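Local coordinates for protection of telomeres protein 1 (Schizosaccharomyces pombe, PDB 5USB) that binds single-stranded telomeric DNA through OB-fold domains such as this one, protecting the 3' overhang and regulating telomerase and telomere length, at residues Ile22-Trp25 and Asn30-Leu33; Lys90-Lys95 and Leu102-His107. The protein carries 1 engineered substitution. One frame throughout, in Å; residues are numbered along the deposited sequence. Where two conformers were deposited one is given.

Interaction 1: residues Ile22-Trp25 and Asn30-Leu33. With nucleotides of chain B.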
loop_
_atom_site.group_PDB
_atom_site.type_symbol
_atom_site.label_atom_id
_atom_site.label_comp_id
_atom_site.label_asym_id
_atom_site.label_seq_id
_atom_site.Cartn_x
_atom_site.Cartn_y
_atom_site.Cartn_z
ATOM N N ILE A 22 -0.908 -1.567 -7.134
ATOM C CA ILE A 22 -0.772 -0.900 -8.423
ATOM C C ILE A 22 0.588 -1.148 -9.038
ATOM O O ILE A 22 0.687 -1.379 -10.244
ATOM C CB ILE A 22 -1.037 0.614 -8.270
ATOM C CG1 ILE A 22 -2.428 0.916 -7.729
ATOM C CG2 ILE A 22 -0.812 1.283 -9.617
ATOM C CD1 ILE A 22 -3.546 0.339 -8.582
ATOM N N LYS A 23 1.628 -1.115 -8.218
ATOM C CA LYS A 23 2.998 -1.201 -8.683
ATOM C C LYS A 23 3.838 -1.947 -7.660
ATOM O O LYS A 23 3.656 -1.772 -6.453
ATOM C CB LYS A 23 3.572 0.210 -8.897
ATOM C CG LYS A 23 5.011 0.241 -9.375
ATOM C CD LYS A 23 5.427 1.666 -9.578
ATOM C CE LYS A 23 6.925 1.772 -9.825
ATOM N NZ LYS A 23 7.291 1.280 -11.140
ATOM N N THR A 24 4.765 -2.759 -8.154
ATOM C CA THR A 24 5.781 -3.380 -7.328
ATOM C C THR A 24 7.154 -3.031 -7.867
ATOM O O THR A 24 7.319 -2.823 -9.069
ATOM C CB THR A 24 5.640 -4.913 -7.277
ATOM O OG1 THR A 24 5.819 -5.488 -8.561
ATOM C CG2 THR A 24 4.273 -5.315 -6.778
ATOM N N TRP A 25 8.144 -3.019 -6.974
ATOM C CA TRP A 25 9.535 -2.823 -7.362
ATOM C C TRP A 25 10.434 -3.551 -6.384
ATOM O O TRP A 25 10.442 -3.238 -5.191
ATOM C CB TRP A 25 9.920 -1.351 -7.405
ATOM C CG TRP A 25 11.300 -1.184 -7.935
ATOM C CD1 TRP A 25 12.420 -0.928 -7.217
ATOM C CD2 TRP A 25 11.709 -1.277 -9.305
ATOM N NE1 TRP A 25 13.524 -0.877 -8.055
ATOM C CE2 TRP A 25 13.101 -1.076 -9.338
ATOM C CE3 TRP A 25 11.040 -1.519 -10.507
ATOM C CZ2 TRP A 25 13.830 -1.106 -10.532
ATOM C CZ3 TRP A 25 11.763 -1.521 -11.681
ATOM C CH2 TRP A 25 13.153 -1.330 -11.676
ATOM N N ASN A 30 15.393 -4.054 -0.565
ATOM C CA ASN A 30 14.049 -4.157 -0.032
ATOM C C ASN A 30 13.067 -4.407 -1.177
ATOM O O ASN A 30 13.445 -4.527 -2.336
ATOM C CB ASN A 30 13.664 -2.905 0.748
ATOM C CG ASN A 30 13.846 -1.658 -0.056
ATOM O OD1 ASN A 30 13.582 -1.630 -1.252
ATOM N ND2 ASN A 30 14.337 -0.623 0.588
ATOM N N PHE A 31 11.795 -4.549 -0.819
ATOM C CA PHE A 31 10.717 -4.695 -1.790
ATOM C C PHE A 31 9.692 -3.581 -1.571
ATOM O O PHE A 31 9.304 -3.301 -0.422
ATOM C CB PHE A 31 10.034 -6.063 -1.616
ATOM C CG PHE A 31 8.959 -6.353 -2.598
ATOM C CD1 PHE A 31 9.222 -6.405 -3.959
ATOM C CD2 PHE A 31 7.685 -6.654 -2.163
ATOM C CE1 PHE A 31 8.184 -6.722 -4.867
ATOM C CE2 PHE A 31 6.684 -6.951 -3.046
ATOM C CZ PHE A 31 6.922 -6.974 -4.379
ATOM N N THR A 32 9.237 -2.957 -2.658
ATOM C CA THR A 32 8.341 -1.815 -2.528
ATOM C C THR A 32 7.024 -2.125 -3.207
ATOM O O THR A 32 7.002 -2.697 -4.293
ATOM C CB THR A 32 8.962 -0.591 -3.147
ATOM O OG1 THR A 32 10.185 -0.300 -2.471
ATOM C CG2 THR A 32 8.020 0.644 -3.074
ATOM N N LEU A 33 5.926 -1.735 -2.571
ATOM C CA LEU A 33 4.587 -1.835 -3.116
ATOM C C LEU A 33 3.975 -0.446 -3.154
ATOM O O LEU A 33 4.242 0.371 -2.289
ATOM C CB LEU A 33 3.650 -2.719 -2.227
ATOM C CG LEU A 33 4.007 -4.153 -1.931
ATOM C CD1 LEU A 33 3.077 -4.673 -0.815
ATOM C CD2 LEU A 33 3.928 -5.001 -3.215
ATOM P P DG B 7 10.866 5.621 -17.020
ATOM O OP1 DG B 7 11.730 6.492 -17.845
ATOM O OP2 DG B 7 9.669 5.049 -17.579
ATOM O "O5'" DG B 7 11.706 4.391 -16.460
ATOM C "C5'" DG B 7 13.089 4.532 -16.197
ATOM C "C4'" DG B 7 13.608 3.303 -15.496
ATOM O "O4'" DG B 7 13.159 3.331 -14.127
ATOM C "C3'" DG B 7 13.134 1.968 -16.076
ATOM O "O3'" DG B 7 14.256 1.121 -16.236
ATOM C "C2'" DG B 7 12.357 1.334 -14.942
ATOM C "C1'" DG B 7 12.921 2.013 -13.727
ATOM N N9 DG B 7 11.980 2.030 -12.622
ATOM C C8 DG B 7 10.625 1.839 -12.692
ATOM N N7 DG B 7 10.047 1.845 -11.524
ATOM C C5 DG B 7 11.085 2.041 -10.629
ATOM C C6 DG B 7 11.074 2.115 -9.218
ATOM O O6 DG B 7 10.112 2.054 -8.458
ATOM N N1 DG B 7 12.351 2.319 -8.705
ATOM C C2 DG B 7 13.491 2.419 -9.458
ATOM N N2 DG B 7 14.627 2.606 -8.784
ATOM N N3 DG B 7 13.515 2.340 -10.776
ATOM C C4 DG B 7 12.286 2.149 -11.293
ATOM P P DT B 9 11.636 -6.022 -16.603
ATOM O OP1 DT B 9 11.991 -5.988 -18.019
ATOM O OP2 DT B 9 10.779 -7.053 -16.082
ATOM O "O5'" DT B 9 12.977 -6.121 -15.772
ATOM C "C5'" DT B 9 14.246 -5.806 -16.315
ATOM C "C4'" DT B 9 15.256 -5.737 -15.196
ATOM O "O4'" DT B 9 14.923 -4.662 -14.294
ATOM C "C3'" DT B 9 15.290 -6.973 -14.314
ATOM O "O3'" DT B 9 16.168 -7.962 -14.833
ATOM C "C2'" DT B 9 15.830 -6.429 -13.011
ATOM C "C1'" DT B 9 15.270 -5.020 -12.969
ATOM N N1 DT B 9 14.065 -4.932 -12.134
ATOM C C2 DT B 9 14.250 -4.719 -10.795
ATOM O O2 DT B 9 15.345 -4.588 -10.294
ATOM N N3 DT B 9 13.097 -4.657 -10.062
ATOM C C4 DT B 9 11.809 -4.820 -10.523
ATOM O O4 DT B 9 10.872 -4.735 -9.751
ATOM C C5 DT B 9 11.688 -5.047 -11.939
ATOM C C7 DT B 9 10.324 -5.198 -12.533
ATOM C C6 DT B 9 12.809 -5.099 -12.665
ATOM P P DG B 8 14.295 0.054 -17.363
ATOM O OP1 DG B 8 15.590 -0.599 -17.306
ATOM O OP2 DG B 8 13.868 0.656 -18.588
ATOM O "O5'" DG B 8 13.127 -0.968 -17.022
ATOM C "C5'" DG B 8 13.402 -2.048 -16.148
ATOM C "C4'" DG B 8 12.131 -2.742 -15.722
ATOM O "O4'" DG B 8 11.227 -1.826 -15.082
ATOM C "C3'" DG B 8 11.331 -3.422 -16.830
ATOM O "O3'" DG B 8 10.962 -4.643 -16.219
ATOM C "C2'" DG B 8 10.104 -2.533 -16.978
ATOM C "C1'" DG B 8 9.914 -2.056 -15.549
ATOM N N9 DG B 8 9.141 -0.845 -15.283
ATOM C C8 DG B 8 8.379 -0.644 -14.161
ATOM N N7 DG B 8 7.866 0.551 -14.096
ATOM C C5 DG B 8 8.333 1.189 -15.234
ATOM C C6 DG B 8 8.100 2.507 -15.704
ATOM O O6 DG B 8 7.424 3.393 -15.191
ATOM N N1 DG B 8 8.758 2.747 -16.906
ATOM C C2 DG B 8 9.539 1.834 -17.568
ATOM N N2 DG B 8 10.090 2.256 -18.714
ATOM N N3 DG B 8 9.765 0.601 -17.138
ATOM C C4 DG B 8 9.137 0.349 -15.971
HETATM O O HOH W 1 12.309 -1.719 -3.660
#
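Trp25 and Thr32 face each other as an antiparallel hydrogen-bonded pair near the turn of a hairpin: Trp25 N donates to Thr32 O at 2.9 Å, and Thr32 N donates to Trp25 O at 2.8 Å. One water hydrogen-bonds with Trp25 O, Asn30 OD1 and Thr32 OG1, linking the two strands beside the turn; the amide oxygen and the hydroxyl can each hold it.

Apolar contacts bring Thr24, Phe31 and Leu33 together. Thr24 CG2 meets Leu33 CD2 at 3.6 Å, while Thr24 CB lies 3.8 Å from Phe31 CZ. Phe31 reaches back to this threonine because its CG is anti to the backbone N (chi1 -177°). A beta-branched residue suits the extended strand and offers a methyl to both neighbours.

Of the two segments, 22-25 carries the nucleotide contacts, through Lys23 and Trp25. The flat indole of Trp25 is sandwiched between two bases of chain B: DG7 C6 lies 3.4 Å above the plane on one face, offset toward the rim, and DT9 N3 lies over the centre of the other. At the ring edge, Trp25 CZ3 approaches DG8 O4' of chain B in plane at 3.5 Å. Lys23 extends along its chain and bends at chi4 (72°), so that NZ donates to DG7 N7 at 2.8 Å.

Aromatic overlap thus joins a purine and a pyrimidine through one indole, while a lysine amine, probably protonated, bonds to N7 of the first base.

Interaction 2: residues Lys90-Lys95 and Leu102-His107. With nucleotides of chain B.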
loop_
_atom_site.group_PDB
_atom_site.type_symbol
_atom_site.label_atom_id
_atom_site.label_comp_id
_atom_site.label_asym_id
_atom_site.label_seq_id
_atom_site.Cartn_x
_atom_site.Cartn_y
_atom_site.Cartn_z
ATOM N N LYS A 90 -1.957 -5.591 8.012
ATOM C CA LYS A 90 -2.437 -5.564 9.386
ATOM C C LYS A 90 -1.343 -5.029 10.288
ATOM O O LYS A 90 -0.193 -5.465 10.208
ATOM C CB LYS A 90 -2.880 -6.959 9.832
ATOM C CG LYS A 90 -4.160 -7.394 9.203
ATOM C CD LYS A 90 -4.560 -8.797 9.600
ATOM C CE LYS A 90 -5.744 -9.267 8.816
ATOM N NZ LYS A 90 -5.910 -10.755 8.896
ATOM N N ASN A 91 -1.691 -4.000 11.064
ATOM C CA ASN A 91 -0.840 -3.456 12.108
ATOM C C ASN A 91 0.474 -2.918 11.563
ATOM O O ASN A 91 1.511 -2.970 12.222
ATOM C CB ASN A 91 -0.604 -4.502 13.203
ATOM C CG ASN A 91 -1.900 -4.989 13.781
ATOM O OD1 ASN A 91 -2.753 -4.184 14.128
ATOM N ND2 ASN A 91 -2.103 -6.304 13.802
ATOM N N VAL A 92 0.421 -2.337 10.388
ATOM C CA VAL A 92 1.590 -1.730 9.789
ATOM C C VAL A 92 1.705 -0.292 10.256
ATOM O O VAL A 92 0.749 0.329 10.719
ATOM C CB VAL A 92 1.536 -1.839 8.254
ATOM C CG1 VAL A 92 1.575 -3.294 7.839
ATOM C CG2 VAL A 92 0.300 -1.157 7.701
ATOM N N ARG A 93 2.929 0.179 10.221
ATOM C CA ARG A 93 3.329 1.465 10.733
ATOM C C ARG A 93 3.402 2.485 9.610
ATOM O O ARG A 93 3.795 2.159 8.483
ATOM C CB ARG A 93 4.695 1.288 11.379
ATOM C CG ARG A 93 5.185 2.423 12.107
ATOM C CD ARG A 93 4.463 2.597 13.401
ATOM N NE ARG A 93 4.808 3.923 13.825
ATOM C CZ ARG A 93 4.275 4.594 14.828
ATOM N NH1 ARG A 93 3.302 4.083 15.600
ATOM N NH2 ARG A 93 4.743 5.815 15.013
ATOM N N THR A 94 2.979 3.709 9.886
ATOM C CA THR A 94 3.131 4.776 8.914
ATOM C C THR A 94 4.152 5.802 9.395
ATOM O O THR A 94 4.429 5.942 10.590
ATOM C CB THR A 94 1.808 5.482 8.670
ATOM O OG1 THR A 94 1.437 6.150 9.877
ATOM C CG2 THR A 94 0.740 4.507 8.307
ATOM N N LYS A 95 4.729 6.510 8.438
ATOM C CA LYS A 95 5.674 7.572 8.737
ATOM C C LYS A 95 5.565 8.609 7.639
ATOM O O LYS A 95 4.789 8.472 6.684
ATOM C CB LYS A 95 7.106 7.050 8.862
ATOM C CG LYS A 95 7.652 6.403 7.611
ATOM C CD LYS A 95 9.095 5.980 7.771
ATOM C CE LYS A 95 10.031 7.154 7.660
ATOM N NZ LYS A 95 11.319 6.721 7.087
ATOM N N LEU A 102 3.316 10.696 3.237
ATOM C CA LEU A 102 3.016 9.492 3.988
ATOM C C LEU A 102 3.607 8.277 3.290
ATOM O O LEU A 102 3.613 8.190 2.053
ATOM C CB LEU A 102 1.505 9.327 4.098
ATOM C CG LEU A 102 0.813 9.527 5.424
ATOM C CD1 LEU A 102 -0.674 9.177 5.289
ATOM C CD2 LEU A 102 1.451 8.707 6.502
ATOM N N GLU A 103 4.117 7.347 4.081
ATOM C CA GLU A 103 4.514 6.062 3.559
ATOM C C GLU A 103 4.284 5.020 4.645
ATOM O O GLU A 103 4.097 5.339 5.818
ATOM C CB GLU A 103 5.977 6.069 3.072
ATOM C CG GLU A 103 6.975 6.517 4.108
ATOM C CD GLU A 103 8.419 6.486 3.621
ATOM O OE1 GLU A 103 8.672 6.039 2.485
ATOM O OE2 GLU A 103 9.299 6.909 4.403
ATOM N N CYS A 104 4.243 3.769 4.218
ATOM C CA CYS A 104 4.065 2.628 5.097
ATOM C C CYS A 104 5.350 1.813 5.128
ATOM O O CYS A 104 5.989 1.603 4.095
ATOM C CB CYS A 104 2.875 1.809 4.604
ATOM S SG CYS A 104 2.563 0.263 5.403
ATOM N N ILE A 105 5.706 1.334 6.323
ATOM C CA ILE A 105 6.974 0.669 6.552
ATOM C C ILE A 105 6.714 -0.655 7.239
ATOM O O ILE A 105 5.935 -0.723 8.197
ATOM C CB ILE A 105 7.903 1.537 7.410
ATOM C CG1 ILE A 105 8.209 2.857 6.708
ATOM C CG2 ILE A 105 9.150 0.767 7.711
ATOM C CD1 ILE A 105 8.866 2.737 5.375
ATOM N N LEU A 106 7.370 -1.714 6.747
ATOM C CA LEU A 106 7.397 -3.004 7.438
ATOM C C LEU A 106 8.864 -3.354 7.717
ATOM O O LEU A 106 9.597 -3.849 6.860
ATOM C CB LEU A 106 6.679 -4.087 6.644
ATOM C CG LEU A 106 5.163 -4.043 6.593
ATOM C CD1 LEU A 106 4.683 -2.965 5.656
ATOM C CD2 LEU A 106 4.596 -5.356 6.189
ATOM N N HIS A 107 9.294 -3.041 8.932
ATOM C CA HIS A 107 10.649 -3.318 9.371
ATOM C C HIS A 107 10.777 -4.785 9.770
ATOM O O HIS A 107 9.841 -5.398 10.248
ATOM C CB HIS A 107 11.012 -2.437 10.579
ATOM C CG HIS A 107 11.216 -0.984 10.252
ATOM N ND1 HIS A 107 12.316 -0.522 9.563
ATOM C CD2 HIS A 107 10.491 0.114 10.585
ATOM C CE1 HIS A 107 12.241 0.795 9.452
ATOM N NE2 HIS A 107 11.145 1.203 10.067
ATOM P P DG B 2 20.244 4.165 5.277
ATOM O OP1 DG B 2 21.664 3.862 5.011
ATOM O OP2 DG B 2 19.862 5.342 6.065
ATOM O "O5'" DG B 2 19.510 4.245 3.871
ATOM C "C5'" DG B 2 19.704 3.226 2.895
ATOM C "C4'" DG B 2 18.648 3.368 1.826
ATOM O "O4'" DG B 2 17.411 2.743 2.214
ATOM C "C3'" DG B 2 18.255 4.804 1.527
ATOM O "O3'" DG B 2 19.244 5.301 0.647
ATOM C "C2'" DG B 2 16.900 4.616 0.867
ATOM C "C1'" DG B 2 16.312 3.441 1.625
ATOM N N9 DG B 2 15.401 3.806 2.699
ATOM C C8 DG B 2 15.706 3.805 4.031
ATOM N N7 DG B 2 14.710 4.166 4.788
ATOM C C5 DG B 2 13.695 4.460 3.895
ATOM C C6 DG B 2 12.378 4.918 4.132
ATOM O O6 DG B 2 11.826 5.133 5.210
ATOM N N1 DG B 2 11.680 5.107 2.945
ATOM C C2 DG B 2 12.182 4.855 1.693
ATOM N N2 DG B 2 11.354 5.074 0.673
ATOM N N3 DG B 2 13.413 4.431 1.459
ATOM C C4 DG B 2 14.108 4.252 2.599
ATOM O "O5'" G B 1 17.927 4.088 9.750
ATOM C "C5'" G B 1 17.362 3.242 8.748
ATOM C "C4'" G B 1 18.470 2.710 7.884
ATOM O "O4'" G B 1 18.562 1.277 8.019
ATOM C "C3'" G B 1 18.313 2.932 6.399
ATOM O "O3'" G B 1 19.624 2.898 5.927
ATOM C "C2'" G B 1 17.500 1.714 5.943
ATOM O "O2'" G B 1 17.642 1.126 4.666
ATOM C "C1'" G B 1 17.910 0.646 6.936
ATOM N N9 G B 1 16.754 -0.046 7.468
ATOM C C8 G B 1 15.691 0.507 8.134
ATOM N N7 G B 1 14.838 -0.380 8.561
ATOM C C5 G B 1 15.388 -1.592 8.177
ATOM C C6 G B 1 14.912 -2.909 8.361
ATOM O O6 G B 1 13.891 -3.273 8.931
ATOM N N1 G B 1 15.766 -3.848 7.795
ATOM C C2 G B 1 16.927 -3.553 7.128
ATOM N N2 G B 1 17.610 -4.592 6.639
ATOM N N3 G B 1 17.386 -2.325 6.952
ATOM C C4 G B 1 16.569 -1.400 7.497
#
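Lys95 lies alongside Glu103, pointing the same way, with Lys95 CG 3.6 Å from Glu103 CG. Farther out, Lys95 CD presses tightly on Ile105 CG1 at 3.4 Å. Bends at chi3 (-77°) and chi4 steer the amine to DG2 of chain B, where NZ donates to O6 at an unusually short 2.5 Å, and into a salt bridge with Glu103 OE2, its hydrogen bond weak at 3.4 Å.

Glu103, extended beyond CG, presents its carboxylate to the Watson-Crick edge of the same guanine. OE1 accepts from DG2 N1 at 3.2 Å and weakly from N2, while OE2 accepts weakly from N1. Shortening Lys95 to an alanine would probably leave DG2 O6 without this donor and Glu103 OE2 without this salt-bridge partner. The preceding guanine, the ribonucleotide G1 of chain B, meets His107, whose ND1 donates to O6 at 3.2 Å and weakly to N7, while Ile105 CG2 sits over one face of the imidazole.

Strands 92-96 and 102-106 form an antiparallel beta hairpin of the OB fold, held in register by Lys95 N to Glu103 O and Glu103 N to Lys95 O, each 2.9 Å long. Val92 CG1 packs on Leu106 CD1 at 3.8 Å, as befits branched aliphatics in the interior.

A cation facing O6 and a carboxylate facing N1 and N2 complement guanine's donor-acceptor pattern, consistent with selective reading of that base.

Interactions 1 and 2 lie in two antiparallel beta hairpins of one OB-fold domain, with centres 14 Å apart and nearest atoms about 7 Å apart, so they do not touch. They follow in series along the chain: strands 14-26 and 31-36 make the first hairpin, strands 92-96 and 102-106 the second. Strands 14-26 and 92-96 pair directly, and strand 65-69 connects the other two by pairing with both 31-36 and 102-106, so both contacts share one curled sheet. Each handles a different part of the bound strand, nucleotides 7 to 9 at interaction 1 and guanines 1 and 2 at interaction 2, where a thymine base also packs on Glu103, spreading recognition across the domain.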